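Local coordinates for enoyl-CoA hydratase/carnithine racemase (Thermus thermophilus JL-18, PDB 6SL9), which catalyses, as the crotonase-family isomerase PaaG, the isomerisation that forms oxepin-CoA in phenylacetic acid catabolism, at the interface of chains A and B. Residues are numbered along the deposited sequence; one frame, centred on the assembly and turned at random. Chains: chain A/B, Enoyl-CoA hydratase/carnithine racemase.

The interface of chains A and B. Residues chain A 157-158, 161; chain B 117-119, 208, 212.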
ATOM      1  N   GLN A 157       8.764  -3.237   7.161  1.00 12.08           N
ATOM      2  CA  GLN A 157       9.825  -2.776   8.122  1.00 13.29           C
ATOM      3  C   GLN A 157      10.257  -3.931   8.992  1.00 12.69           C
ATOM      4  O   GLN A 157      11.484  -4.155   9.202  1.00 14.14           O
ATOM      5  CB  GLN A 157       9.236  -1.666   9.027  1.00 13.37           C
ATOM      6  CG  GLN A 157       9.133  -0.368   8.275  1.00 14.25           C
ATOM      7  CD  GLN A 157       8.300   0.632   9.081  1.00 12.82           C
ATOM      8  OE1 GLN A 157       7.277   0.297   9.729  1.00 13.40           O
ATOM      9  NE2 GLN A 157       8.687   1.858   8.891  1.00 13.85           N
ATOM     10  N   GLU A 158       9.282  -4.613   9.595  1.00 12.79           N
ATOM     11  CA  GLU A 158       9.651  -5.688  10.550  1.00 15.30           C
ATOM     12  C   GLU A 158      10.381  -6.808   9.794  1.00 13.13           C
ATOM     13  O   GLU A 158      11.382  -7.345  10.263  1.00 13.80           O
ATOM     14  CB  GLU A 158       8.347  -6.179  11.160  1.00 17.41           C
ATOM     15  CG  GLU A 158       8.496  -7.241  12.219  1.00 22.86           C
ATOM     16  CD  GLU A 158       7.197  -7.612  12.894  1.00 32.44           C
ATOM     17  OE1 GLU A 158       6.094  -7.066  12.539  1.00 33.06           O
ATOM     18  OE2 GLU A 158       7.295  -8.460  13.798  1.00 43.32           O
ATOM     19  N   LEU A 161      13.997  -5.547   8.601  1.00 11.87           N
ATOM     20  CA  LEU A 161      14.966  -5.126   9.625  1.00 13.39           C
ATOM     21  C   LEU A 161      15.259  -6.264  10.595  1.00 12.06           C
ATOM     22  O   LEU A 161      16.438  -6.381  11.010  1.00 13.50           O
ATOM     23  CB  LEU A 161      14.478  -3.866  10.340  1.00 14.70           C
ATOM     24  CG  LEU A 161      14.315  -2.625   9.444  1.00 14.28           C
ATOM     25  CD1 LEU A 161      13.650  -1.513  10.240  1.00 16.65           C
ATOM     26  CD2 LEU A 161      15.615  -2.151   8.821  1.00 16.07           C
TER
ATOM     27  N   GLY B 117       8.818   5.863  13.899  1.00 10.23           N
ATOM     28  CA  GLY B 117       9.678   4.781  14.358  1.00 10.78           C
ATOM     29  C   GLY B 117       9.809   3.708  13.304  1.00 10.57           C
ATOM     30  O   GLY B 117       8.834   3.406  12.625  1.00 11.56           O
ATOM     31  N   ASP B 118      10.967   3.074  13.174  1.00 10.95           N
ATOM     32  CA  ASP B 118      11.142   1.885  12.315  1.00 11.51           C
ATOM     33  C   ASP B 118      10.449   0.678  12.896  1.00 11.80           C
ATOM     34  O   ASP B 118       9.825  -0.109  12.167  1.00 12.76           O
ATOM     35  CB  ASP B 118      12.606   1.583  12.135  1.00 11.69           C
ATOM     36  CG  ASP B 118      13.361   2.684  11.474  1.00 12.53           C
ATOM     37  OD1 ASP B 118      12.912   3.166  10.419  1.00 12.95           O
ATOM     38  OD2 ASP B 118      14.404   3.095  12.042  1.00 13.01           O
ATOM     39  N   LEU B 119      10.563   0.524  14.214  1.00 11.06           N
ATOM     40  CA  LEU B 119       9.854  -0.491  14.997  1.00 10.46           C
ATOM     41  C   LEU B 119       9.145   0.225  16.123  1.00 10.08           C
ATOM     42  O   LEU B 119       9.740   1.092  16.784  1.00 11.84           O
ATOM     43  CB  LEU B 119      10.802  -1.576  15.514  1.00 13.05           C
ATOM     44  CG  LEU B 119      11.416  -2.416  14.382  1.00 19.10           C
ATOM     45  CD1 LEU B 119      12.503  -3.318  14.828  1.00 30.20           C
ATOM     46  CD2 LEU B 119      10.365  -3.224  13.670  1.00 18.73           C
ATOM     47  N   THR B 208      18.536   0.286   4.045  1.00  9.86           N
ATOM     48  CA  THR B 208      17.199  -0.319   3.891  1.00  9.62           C
ATOM     49  C   THR B 208      16.125   0.734   4.107  1.00 10.01           C
ATOM     50  O   THR B 208      15.138   0.776   3.347  1.00 10.58           O
ATOM     51  CB  THR B 208      17.042  -1.529   4.814  1.00 10.70           C
ATOM     52  OG1 THR B 208      18.019  -2.507   4.464  1.00 12.25           O
ATOM     53  CG2 THR B 208      15.685  -2.155   4.709  1.00 12.47           C
ATOM     54  N   LEU B 212      13.058   1.869   1.507  1.00  9.90           N
ATOM     55  CA  LEU B 212      11.641   1.885   1.901  1.00 10.76           C
ATOM     56  C   LEU B 212      11.048   3.257   1.729  1.00 10.88           C
ATOM     57  O   LEU B 212       9.900   3.351   1.261  1.00 12.38           O
ATOM     58  CB  LEU B 212      11.493   1.410   3.336  1.00 10.88           C
ATOM     59  CG  LEU B 212      11.757  -0.088   3.563  1.00 12.42           C
ATOM     60  CD1 LEU B 212      11.685  -0.386   5.041  1.00 14.65           C
ATOM     61  CD2 LEU B 212      10.772  -0.931   2.751  1.00 13.88           C
TER
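A:Leu161 and A:Gln157 sit one turn apart on helix 153-162 and present their side chains to B:Asp118, in the loop just before strand 119-123 of the neighbouring subunit. The deposited assembly is a trimer, as is common among crotonases, and this patch, hiding 180 Å² in all, is probably part of the native subunit interface. A:Leu161 hides the most surface here, 44 Å². Its two methyls diverge: CD1 comes to 3.8 Å from the methylene CB of B:Asp118, the two side chains crossing at about a right angle, while CD2 points towards helix 202-214 of chain B and lies 4.1 Å from the methyl CG2 of B:Thr208, the pair running past each other in opposite senses. The carboxylate of B:Asp118 is not what touches; its CG is anti to its own carbonyl carbon (chi1 -61°), and CB is left to meet the leucine. A:Gln157 reaches out extended beyond CG and turns the face of its flat amide to the backbone carbonyl of B:Asp118, whose O stands almost directly over the amide carbon CD at 3.5 Å. The amide nitrogen NE2 is 4.0 Å from that O, and its N-H bonds lie in the amide plane with the acceptor above it, so neither distance nor direction suits a hydrogen bond. OE1 also comes to 3.5 Å from B:Asp118 O, two oxygens near each other without a bond. On its other flank, CG of A:Gln157 lies 4.1 Å from CD1 of B:Leu212. An alanine in place of A:Gln157 would keep CB but, without CG and the amide, would probably open a gap between B:Leu212 CD1 and the B:Asp118 carbonyl, whose O would lose the amide face over it. Further along the strand side, methyl CD2 of B:Leu119 rests 4.0 Å from CA of A:Glu158, against the helix backbone.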